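Local coordinates for protein nucleoside hydrolase, putative (Trypanosoma brucei, PDB 3FZ0) that belongs to the nucleoside hydrolase family and holds a calcium ion in a site formed by carboxylates, a backbone carbonyl and water, at residues E77-Q82 with E312-T317; G173-N176 with E180-S183; G16-I21 with G84-D89. The protein carries 2 engineered substitutions. One frame throughout, in Å; residues are numbered along the deposited sequence. Where two conformers were deposited one is given.

Contact 1. Residues E77-Q82 with E312-T317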
ATOM      1  N   GLU B  77      14.717   7.116  -1.109  1.00 64.69           N
ATOM      2  CA  GLU B  77      15.482   7.436   0.103  1.00 66.84           C
ATOM      3  C   GLU B  77      15.296   6.372   1.184  1.00 65.44           C
ATOM      4  O   GLU B  77      14.254   5.728   1.238  1.00 65.72           O
ATOM      5  CB  GLU B  77      15.052   8.797   0.650  1.00 67.13           C
ATOM      6  CG  GLU B  77      16.052   9.942   0.395  1.00 70.77           C
ATOM      7  CD  GLU B  77      15.483  11.324   0.803  1.00 71.18           C
ATOM      8  OE1 GLU B  77      14.990  11.449   1.955  1.00 76.33           O
ATOM      9  OE2 GLU B  77      15.519  12.279  -0.032  1.00 75.28           O
ATOM     10  N   ARG B  78      16.299   6.191   2.043  1.00 65.13           N
ATOM     11  CA  ARG B  78      16.208   5.241   3.172  1.00 64.39           C
ATOM     12  C   ARG B  78      15.046   5.626   4.056  1.00 64.29           C
ATOM     13  O   ARG B  78      14.787   6.806   4.251  1.00 63.81           O
ATOM     14  CB  ARG B  78      17.521   5.175   3.989  1.00 64.39           C
ATOM     15  CG  ARG B  78      17.990   6.515   4.579  1.00 64.30           C
ATOM     16  CD  ARG B  78      19.231   6.389   5.401  1.00 63.82           C
ATOM     17  NE  ARG B  78      19.078   5.365   6.428  1.00 65.78           N
ATOM     18  CZ  ARG B  78      20.079   4.647   6.956  1.00 65.25           C
ATOM     19  NH1 ARG B  78      21.321   4.814   6.556  1.00 63.98           N
ATOM     20  NH2 ARG B  78      19.820   3.723   7.861  1.00 65.00           N
ATOM     21  N   GLU B  79      14.340   4.624   4.556  1.00 64.73           N
ATOM     22  CA  GLU B  79      13.179   4.829   5.438  1.00 65.27           C
ATOM     23  C   GLU B  79      13.541   4.343   6.854  1.00 65.91           C
ATOM     24  O   GLU B  79      12.701   4.276   7.760  1.00 66.28           O
ATOM     25  CB  GLU B  79      11.913   4.172   4.847  1.00 64.67           C
ATOM     26  CG  GLU B  79      11.674   4.589   3.352  1.00 64.57           C
ATOM     27  CD  GLU B  79      10.335   4.124   2.742  1.00 65.66           C
ATOM     28  OE1 GLU B  79       9.476   3.604   3.480  1.00 67.49           O
ATOM     29  OE2 GLU B  79      10.117   4.308   1.516  1.00 65.37           O
ATOM     30  N   THR B  80      14.809   3.993   7.026  1.00 66.61           N
ATOM     31  CA  THR B  80      15.357   3.624   8.329  1.00 67.33           C
ATOM     32  C   THR B  80      16.343   4.697   8.806  1.00 68.23           C
ATOM     33  O   THR B  80      16.796   5.560   8.057  1.00 67.94           O
ATOM     34  CB  THR B  80      16.084   2.261   8.292  1.00 67.09           C
ATOM     35  OG1 THR B  80      17.182   2.318   7.365  1.00 65.66           O
ATOM     36  CG2 THR B  80      15.137   1.160   7.874  1.00 67.14           C
ATOM     37  N   VAL B  81      16.672   4.601  10.075  1.00 69.92           N
ATOM     38  CA  VAL B  81      17.590   5.493  10.765  1.00 71.30           C
ATOM     39  C   VAL B  81      18.808   4.643  11.153  1.00 71.81           C
ATOM     40  O   VAL B  81      18.666   3.428  11.396  1.00 71.65           O
ATOM     41  CB  VAL B  81      16.860   6.039  12.018  1.00 71.70           C
ATOM     42  CG1 VAL B  81      17.804   6.425  13.121  1.00 72.36           C
ATOM     43  CG2 VAL B  81      15.922   7.202  11.620  1.00 71.95           C
ATOM     44  N   GLN B  82      19.996   5.262  11.180  1.00 72.88           N
ATOM     45  CA  GLN B  82      21.215   4.625  11.726  1.00 73.54           C
ATOM     46  C   GLN B  82      21.091   4.418  13.237  1.00 73.35           C
ATOM     47  O   GLN B  82      20.791   5.337  13.992  1.00 73.71           O
ATOM     48  CB  GLN B  82      22.474   5.431  11.389  1.00 73.59           C
ATOM     49  CG  GLN B  82      22.785   5.485   9.881  1.00 75.10           C
ATOM     50  CD  GLN B  82      24.226   5.906   9.544  1.00 74.98           C
ATOM     51  OE1 GLN B  82      24.976   6.382  10.402  1.00 75.65           O
ATOM     52  NE2 GLN B  82      24.612   5.716   8.279  1.00 75.42           N
ATOM     53  N   GLU B 312       2.512   0.362   8.136  1.00 61.16           N
ATOM     54  CA  GLU B 312       3.249  -0.132   9.317  0.60 61.35           C
ATOM     55  C   GLU B 312       4.061  -1.406   9.027  1.00 60.92           C
ATOM     56  O   GLU B 312       4.895  -1.812   9.831  1.00 61.97           O
ATOM     57  CB  GLU B 312       2.267  -0.392  10.470  0.60 61.26           C
ATOM     58  CG  GLU B 312       1.819   0.864  11.226  0.60 62.84           C
ATOM     59  CD  GLU B 312       0.590   1.546  10.635  0.60 66.64           C
ATOM     60  OE1 GLU B 312      -0.213   0.868   9.950  0.60 68.85           O
ATOM     61  OE2 GLU B 312       0.416   2.767  10.868  0.60 67.27           O
ATOM     62  N   THR B 313       3.794  -2.064   7.894  1.00 60.53           N
ATOM     63  CA  THR B 313       4.432  -3.351   7.603  1.00 60.64           C
ATOM     64  C   THR B 313       5.447  -3.369   6.434  1.00 60.94           C
ATOM     65  O   THR B 313       5.928  -4.454   6.029  1.00 61.01           O
ATOM     66  CB  THR B 313       3.397  -4.449   7.332  1.00 61.00           C
ATOM     67  OG1 THR B 313       2.478  -3.982   6.345  1.00 60.34           O
ATOM     68  CG2 THR B 313       2.638  -4.807   8.585  1.00 60.80           C
ATOM     69  N   ARG B 314       5.803  -2.200   5.897  1.00 60.75           N
ATOM     70  CA  ARG B 314       6.827  -2.175   4.842  1.00 60.96           C
ATOM     71  C   ARG B 314       8.079  -2.826   5.422  1.00 60.24           C
ATOM     72  O   ARG B 314       8.461  -2.496   6.520  1.00 59.59           O
ATOM     73  CB  ARG B 314       7.082  -0.745   4.331  1.00 60.89           C
ATOM     74  CG  ARG B 314       8.455  -0.537   3.709  1.00 62.13           C
ATOM     75  CD  ARG B 314       8.571   0.706   2.850  1.00 61.39           C
ATOM     76  NE  ARG B 314       8.548   0.247   1.498  1.00 63.89           N
ATOM     77  CZ  ARG B 314       9.554   0.222   0.623  1.00 62.08           C
ATOM     78  NH1 ARG B 314      10.763   0.709   0.871  1.00 59.35           N
ATOM     79  NH2 ARG B 314       9.287  -0.289  -0.561  1.00 62.81           N
ATOM     80  N   GLY B 315       8.659  -3.782   4.692  1.00 60.27           N
ATOM     81  CA  GLY B 315       9.847  -4.520   5.149  1.00 59.74           C
ATOM     82  C   GLY B 315       9.531  -5.812   5.896  1.00 59.86           C
ATOM     83  O   GLY B 315      10.423  -6.589   6.167  1.00 59.89           O
ATOM     84  N   ALA B 316       8.262  -6.044   6.240  1.00 59.40           N
ATOM     85  CA  ALA B 316       7.874  -7.264   6.962  1.00 59.16           C
ATOM     86  C   ALA B 316       8.223  -8.492   6.159  1.00 59.38           C
ATOM     87  O   ALA B 316       8.164  -8.476   4.915  1.00 59.29           O
ATOM     88  CB  ALA B 316       6.355  -7.274   7.338  1.00 58.21           C
ATOM     89  N   THR B 317       8.590  -9.545   6.894  1.00 59.54           N
ATOM     90  CA  THR B 317       8.778 -10.870   6.375  1.00 59.47           C
ATOM     91  C   THR B 317       7.437 -11.609   6.395  1.00 59.86           C
ATOM     92  O   THR B 317       6.862 -11.830   7.457  1.00 59.35           O
ATOM     93  CB  THR B 317       9.795 -11.585   7.240  1.00 59.24           C
ATOM     94  OG1 THR B 317      10.927 -10.729   7.342  1.00 60.29           O
ATOM     95  CG2 THR B 317      10.212 -12.923   6.642  1.00 58.16           C
TER
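E79 and R314 meet through their side chains alone, joining the long loop after strand 66-68 to the loop leading into strand 317-319, at the edge of the central mixed sheet. The closest approach is E79 OE1 on the methylene CD of R314, 3.1 Å away: a carboxylate oxygen against the carbon next to the guanidinium, with no hydrogen bond between them. The two side chains run roughly at right angles. The electrostatic part is a long salt bridge, E79 OE2 to R314 NH1 at 3.7 Å; the oxygen stands well out of the guanidinium plane, so charge attracts charge without an N-H aimed at it.

R314 NH2 pairs with E188 and NE donates to the carbonyl of L308, while E79 finds its stronger polar partner in R311 of the third subunit.

Each loop also has hydrogen bonds of its own. R78 folds back so that NE donates to T80 O (2.8 Å), from above the carbonyl plane, with a weak bond from NH2 to T80 OG1 beside it. In the other loop, a type II turn from T313 to A316 is closed by A316 N to T313 O at 2.8 Å, with G315 at its third position, where the positive phi (92°) suits glycine.

The chemistry implies a charge cluster shared between subunits: the E79 carboxylate lies between R314 and R311 of the third subunit, whose charges it would partly offset, with little directional grip on R314.

Contact 2. Residues G173-N176 with E180-S183. With BTB (2-[bis-(2-hydroxy-ethyl)-amino]-2-hydroxymethyl-propane-1,3-diol), chain H.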
ATOM      1  N   GLY B 173       9.544  -6.984  14.920  1.00 62.51           N
ATOM      2  CA  GLY B 173      10.382  -6.047  14.177  1.00 61.93           C
ATOM      3  C   GLY B 173      11.207  -5.192  15.111  1.00 61.74           C
ATOM      4  O   GLY B 173      10.730  -4.836  16.180  1.00 61.51           O
ATOM      5  N   ASN B 174      12.446  -4.886  14.723  1.00 61.24           N
ATOM      6  CA  ASN B 174      13.300  -4.051  15.570  1.00 61.17           C
ATOM      7  C   ASN B 174      13.545  -2.699  14.886  1.00 60.97           C
ATOM      8  O   ASN B 174      14.200  -1.822  15.428  1.00 60.63           O
ATOM      9  CB  ASN B 174      14.614  -4.795  15.932  1.00 61.13           C
ATOM     10  CG  ASN B 174      15.425  -5.221  14.688  1.00 62.01           C
ATOM     11  OD1 ASN B 174      15.276  -4.629  13.625  1.00 63.61           O
ATOM     12  ND2 ASN B 174      16.253  -6.265  14.818  1.00 60.76           N
ATOM     13  N   SER B 175      13.009  -2.549  13.679  1.00 60.62           N
ATOM     14  CA  SER B 175      13.077  -1.290  12.948  1.00 60.69           C
ATOM     15  C   SER B 175      11.734  -0.534  12.922  1.00 59.84           C
ATOM     16  O   SER B 175      11.646   0.605  13.370  1.00 59.21           O
ATOM     17  CB  SER B 175      13.632  -1.516  11.544  1.00 60.82           C
ATOM     18  OG  SER B 175      13.739  -0.287  10.843  1.00 62.91           O
ATOM     19  N   ASN B 176      10.692  -1.166  12.395  1.00 59.59           N
ATOM     20  CA  ASN B 176       9.315  -0.750  12.748  1.00 59.51           C
ATOM     21  C   ASN B 176       8.655  -1.901  13.517  1.00 59.17           C
ATOM     22  O   ASN B 176       9.348  -2.855  13.897  1.00 59.31           O
ATOM     23  CB  ASN B 176       8.488  -0.291  11.544  1.00 58.98           C
ATOM     24  CG  ASN B 176       8.327  -1.390  10.486  1.00 61.07           C
ATOM     25  OD1 ASN B 176       8.244  -2.600  10.815  1.00 62.57           O
ATOM     26  ND2 ASN B 176       8.314  -0.982   9.206  1.00 59.87           N
ATOM     27  N   GLU B 180      12.474  -6.229  10.557  1.00 61.79           N
ATOM     28  CA  GLU B 180      13.867  -6.193  10.982  1.00 61.71           C
ATOM     29  C   GLU B 180      14.645  -5.131  10.157  1.00 61.91           C
ATOM     30  O   GLU B 180      14.376  -4.917   8.962  1.00 62.52           O
ATOM     31  CB  GLU B 180      14.447  -7.617  10.822  1.00 62.05           C
ATOM     32  CG  GLU B 180      15.940  -7.845  11.148  1.00 62.75           C
ATOM     33  CD  GLU B 180      16.850  -7.346  10.063  1.00 64.06           C
ATOM     34  OE1 GLU B 180      16.521  -7.503   8.875  1.00 64.58           O
ATOM     35  OE2 GLU B 180      17.891  -6.770  10.388  1.00 63.55           O
ATOM     36  N   PHE B 181      15.624  -4.485  10.783  1.00 61.53           N
ATOM     37  CA  PHE B 181      16.470  -3.460  10.123  1.00 61.53           C
ATOM     38  C   PHE B 181      16.890  -3.681   8.649  1.00 61.33           C
ATOM     39  O   PHE B 181      16.598  -2.846   7.801  1.00 61.26           O
ATOM     40  CB  PHE B 181      17.713  -3.144  10.981  1.00 61.10           C
ATOM     41  CG  PHE B 181      18.554  -2.016  10.437  1.00 61.20           C
ATOM     42  CD1 PHE B 181      18.143  -0.692  10.582  1.00 60.74           C
ATOM     43  CD2 PHE B 181      19.756  -2.282   9.765  1.00 61.01           C
ATOM     44  CE1 PHE B 181      18.913   0.367  10.060  1.00 61.08           C
ATOM     45  CE2 PHE B 181      20.543  -1.228   9.241  1.00 61.80           C
ATOM     46  CZ  PHE B 181      20.122   0.101   9.396  1.00 60.96           C
ATOM     47  N   ASN B 182      17.607  -4.759   8.359  1.00 61.39           N
ATOM     48  CA  ASN B 182      18.170  -4.954   7.013  1.00 61.55           C
ATOM     49  C   ASN B 182      17.041  -5.073   5.986  1.00 61.78           C
ATOM     50  O   ASN B 182      17.105  -4.503   4.893  1.00 62.39           O
ATOM     51  CB  ASN B 182      19.061  -6.220   6.939  1.00 61.45           C
ATOM     52  CG  ASN B 182      20.366  -6.096   7.718  1.00 61.43           C
ATOM     53  OD1 ASN B 182      20.870  -5.005   7.914  1.00 63.35           O
ATOM     54  ND2 ASN B 182      20.934  -7.242   8.126  1.00 58.97           N
ATOM     55  N   SER B 183      16.014  -5.838   6.340  1.00 61.83           N
ATOM     56  CA  SER B 183      14.833  -5.995   5.508  1.00 61.67           C
ATOM     57  C   SER B 183      14.169  -4.638   5.278  1.00 61.54           C
ATOM     58  O   SER B 183      13.933  -4.250   4.118  1.00 61.72           O
ATOM     59  CB  SER B 183      13.845  -6.976   6.157  1.00 61.37           C
ATOM     60  OG  SER B 183      12.817  -7.369   5.246  1.00 61.84           O
TER
HETATM   61  C1  BTB H 401      20.017  -6.961  13.234  1.00 52.88           C
HETATM   62  O1  BTB H 401      18.706  -6.478  12.952  1.00 46.23           O
HETATM   63  C2  BTB H 401      20.956  -5.788  13.544  1.00 54.15           C
HETATM   64  C3  BTB H 401      22.285  -6.338  14.036  1.00 51.82           C
HETATM   65  O3  BTB H 401      22.914  -6.978  12.961  1.00 50.68           O
HETATM   66  C4  BTB H 401      20.954  -5.012  12.212  1.00 53.34           C
HETATM   67  O4  BTB H 401      22.221  -4.542  11.772  1.00 51.34           O
HETATM   68  N   BTB H 401      20.489  -4.949  14.668  1.00 55.21           N
HETATM   69  C5  BTB H 401      20.913  -3.538  14.771  1.00 56.26           C
HETATM   70  C6  BTB H 401      19.645  -2.691  14.588  1.00 57.99           C
HETATM   71  O6  BTB H 401      19.809  -1.828  13.465  1.00 62.64           O
HETATM   72  C7  BTB H 401      19.587  -5.564  15.656  1.00 56.24           C
HETATM   73  C8  BTB H 401      19.333  -4.590  16.799  1.00 57.63           C
HETATM   74  O8  BTB H 401      20.551  -4.642  17.558  1.00 60.16           O
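N174 OD1 accepts from F181 N, the first residue of helix 181-185, at 2.9 Å, in the plane of the amide carbonyl. The helix start is an N-cap motif with E180 in the cap position, so the backbone N-H groups of the first turn are served by two different side chains. S175 CB packs 3.7 Å from F181 N.

The amide of N174 uses its other end as well: ND2 donates to O1 of the bound BTB (3.1 Å), and O1 in turn donates to E180 OE2. N174 reaches this spot with CG between its own backbone N and carbonyl carbon (chi1 58°). BTB, probably from the crystallisation liquor, thus occupies a pocket beside the calcium site, the F181 side chain being about 7 Å from the ion.

One layer out, the E180 chain bends at chi2 (-77°), turning its carboxylate back over the helix start. OE2 takes N182 N from above the carboxylate plane, while S183 N meets OE1 on its syn side but 32° out of that plane. G167 N also donates to OE1, and W208 packs on both N174 and E180. S175 OG is hydrogen-bonded to H184 ND1. Over one face of the F181 ring, offset toward the rim, BTB O6 sits 3.3 Å from CG.

Contact 3. Residues G16-I21 with G84-D89. With CA (calcium ion), chain G.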
ATOM      1  N   GLY B  16      29.189  -2.930  10.722  1.00 65.87           N
ATOM      2  CA  GLY B  16      29.001  -2.671  12.149  1.00 65.12           C
ATOM      3  C   GLY B  16      29.753  -3.662  13.044  1.00 65.21           C
ATOM      4  O   GLY B  16      30.474  -4.548  12.560  1.00 64.64           O
ATOM      5  N   GLY B  17      29.566  -3.511  14.360  1.00 64.91           N
ATOM      6  CA  GLY B  17      30.245  -4.332  15.352  1.00 64.02           C
ATOM      7  C   GLY B  17      30.014  -5.815  15.124  1.00 64.19           C
ATOM      8  O   GLY B  17      30.974  -6.602  15.063  1.00 64.42           O
ATOM      9  N   ASP B  18      28.753  -6.219  14.960  1.00 63.95           N
ATOM     10  CA  ASP B  18      28.473  -7.646  14.715  1.00 63.16           C
ATOM     11  C   ASP B  18      28.909  -8.139  13.327  1.00 62.54           C
ATOM     12  O   ASP B  18      29.287  -9.296  13.158  1.00 63.08           O
ATOM     13  CB  ASP B  18      27.040  -8.049  15.126  1.00 63.24           C
ATOM     14  CG  ASP B  18      25.965  -7.476  14.204  1.00 64.60           C
ATOM     15  OD1 ASP B  18      25.970  -6.237  13.952  1.00 64.39           O
ATOM     16  OD2 ASP B  18      25.127  -8.303  13.719  1.00 63.84           O
ATOM     17  N   ASP B  19      28.936  -7.252  12.344  1.00 62.04           N
ATOM     18  CA  ASP B  19      29.596  -7.577  11.072  1.00 61.51           C
ATOM     19  C   ASP B  19      31.088  -7.926  11.251  1.00 61.28           C
ATOM     20  O   ASP B  19      31.613  -8.847  10.610  1.00 61.72           O
ATOM     21  CB  ASP B  19      29.474  -6.416  10.092  1.00 61.44           C
ATOM     22  CG  ASP B  19      28.041  -6.036   9.814  1.00 62.88           C
ATOM     23  OD1 ASP B  19      27.424  -5.329  10.630  1.00 65.58           O
ATOM     24  OD2 ASP B  19      27.498  -6.432   8.757  1.00 63.30           O
ATOM     25  N   ALA B  20      31.786  -7.172  12.094  1.00 60.70           N
ATOM     26  CA  ALA B  20      33.202  -7.438  12.340  1.00 60.64           C
ATOM     27  C   ALA B  20      33.401  -8.802  12.990  1.00 60.48           C
ATOM     28  O   ALA B  20      34.253  -9.544  12.529  1.00 60.99           O
ATOM     29  CB  ALA B  20      33.847  -6.333  13.170  1.00 60.42           C
ATOM     30  N   ILE B  21      32.635  -9.124  14.044  1.00 59.99           N
ATOM     31  CA  ILE B  21      32.698 -10.448  14.689  1.00 59.89           C
ATOM     32  C   ILE B  21      32.394 -11.554  13.651  1.00 60.17           C
ATOM     33  O   ILE B  21      33.058 -12.593  13.629  1.00 60.13           O
ATOM     34  CB  ILE B  21      31.689 -10.587  15.890  1.00 60.16           C
ATOM     35  CG1 ILE B  21      31.991  -9.551  16.983  1.00 59.32           C
ATOM     36  CG2 ILE B  21      31.682 -12.054  16.459  1.00 58.85           C
ATOM     37  CD1 ILE B  21      33.379  -9.653  17.605  1.00 57.73           C
ATOM     38  N   GLY B  84      23.304   3.482  15.825  1.00 72.05           N
ATOM     39  CA  GLY B  84      24.265   4.060  16.757  1.00 71.42           C
ATOM     40  C   GLY B  84      24.621   3.236  18.012  1.00 71.20           C
ATOM     41  O   GLY B  84      25.277   3.744  18.918  1.00 70.79           O
ATOM     42  N   GLY B  85      24.187   1.975  18.072  1.00 70.84           N
ATOM     43  CA  GLY B  85      24.484   1.095  19.209  1.00 70.09           C
ATOM     44  C   GLY B  85      25.972   0.796  19.381  1.00 69.75           C
ATOM     45  O   GLY B  85      26.495   0.735  20.501  1.00 69.62           O
ATOM     46  N   PHE B  86      26.672   0.632  18.273  1.00 69.25           N
ATOM     47  CA  PHE B  86      28.095   0.411  18.325  1.00 68.75           C
ATOM     48  C   PHE B  86      28.901   1.686  18.380  1.00 68.00           C
ATOM     49  O   PHE B  86      30.113   1.621  18.415  1.00 68.16           O
ATOM     50  CB  PHE B  86      28.529  -0.469  17.136  1.00 69.20           C
ATOM     51  CG  PHE B  86      28.278  -1.928  17.364  1.00 69.93           C
ATOM     52  CD1 PHE B  86      27.158  -2.557  16.778  1.00 70.65           C
ATOM     53  CD2 PHE B  86      29.129  -2.674  18.205  1.00 69.44           C
ATOM     54  CE1 PHE B  86      26.895  -3.939  17.008  1.00 69.46           C
ATOM     55  CE2 PHE B  86      28.894  -4.024  18.456  1.00 68.95           C
ATOM     56  CZ  PHE B  86      27.768  -4.665  17.853  1.00 70.29           C
ATOM     57  N   GLY B  87      28.232   2.838  18.382  1.00 67.12           N
ATOM     58  CA  GLY B  87      28.914   4.145  18.361  1.00 66.59           C
ATOM     59  C   GLY B  87      28.732   4.971  17.074  1.00 66.30           C
ATOM     60  O   GLY B  87      28.145   4.509  16.092  1.00 65.72           O
ATOM     61  N   SER B  88      29.253   6.197  17.062  1.00 65.80           N
ATOM     62  CA  SER B  88      29.037   7.066  15.905  1.00 65.69           C
ATOM     63  C   SER B  88      29.587   6.525  14.571  1.00 65.11           C
ATOM     64  O   SER B  88      29.060   6.878  13.520  1.00 65.23           O
ATOM     65  CB  SER B  88      29.513   8.497  16.181  1.00 65.55           C
ATOM     66  OG  SER B  88      30.919   8.591  16.249  1.00 67.32           O
ATOM     67  N   ASP B  89      30.615   5.671  14.622  1.00 64.06           N
ATOM     68  CA  ASP B  89      31.204   5.083  13.419  1.00 63.03           C
ATOM     69  C   ASP B  89      30.804   3.621  13.246  1.00 62.51           C
ATOM     70  O   ASP B  89      31.358   2.920  12.405  1.00 61.88           O
ATOM     71  CB  ASP B  89      32.740   5.255  13.391  1.00 62.85           C
ATOM     72  CG  ASP B  89      33.496   4.432  14.491  1.00 63.69           C
ATOM     73  OD1 ASP B  89      32.871   3.716  15.322  1.00 62.86           O
ATOM     74  OD2 ASP B  89      34.753   4.517  14.520  1.00 61.33           O
TER
HETATM   75 CA    CA G 400      25.159  -5.938   9.551  1.00 62.36          CA
HETATM   76  O   HOH W   1      24.824  -5.161  11.848  1.00 28.67           O
HETATM   77  O   HOH W   2      23.234  -7.074  10.076  1.00 33.86           O
HETATM   78  O   HOH W   3      23.093  -4.230   9.240  1.00 45.13           O
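F86 lays one ring face on the backbone of G17, where the first turn of helix 17-27 passes close to the loop after strand 66-68. The loop comes into the contact through G84, whose positive phi suits glycine, and G84 O accepts from G87 N at 3.1 Å to close a type I turn over G85 and F86.

At the third position of this turn the F86 side chain heads for the helix, CG lying beside its own backbone N (chi1 -81°). The result is a CH-pi contact: G17 CA stands 3.3 Å from the ring centroid, only 10° off the normal. G17 has no side chain, and its CA sits directly on the ring face. Farther along the ring, CZ comes within 3.4 Å of D18 N, and D18 OD1 lies 3.9 Å from CE1 with its carboxylate nearly parallel to the ring plane. F250 meets the same ring edge-to-face.

G87 follows with backbone angles that call for glycine, and D89 carries the loop on, its carbonyl bonded to N52.

Behind the covered backbone is the calcium site. D19 grips the ion with both carboxylate oxygens, OD1 at 2.6 Å, alongside D14, L134 O, D283 and three waters. D19 OD1 also accepts from G16 N, at the N-cap; D18 OD1 accepts from a calcium-bound water at 2.6 Å, and D18 OD2 from D283 N.

The chemistry implies a shared turn of helix: it meets an aromatic face through G17, while D19 binds the calcium directly and D18 reaches it through a water, with one oxygen also beside the ring.

Overall arrangement
Contacts 1 and 3 draw on one long loop, between strand 66-68 and helix 101-104, but at different depths. Contact 3 is buried near the calcium ion and relies on an aromatic face against glycine; contact 1, about 19 Å away between centres, is partly buried at a subunit interface and works by loosely directed charge. Contact 2, also partly buried, is a local helix start held by aimed hydrogen bonds. It touches contact 1 directly, S183 OG meeting G315 O and N176 ND2 meeting R314 O, whereas it has no touch with contact 3. The BTB molecule nevertheless spans that gap, bonded both to E180 and to D18.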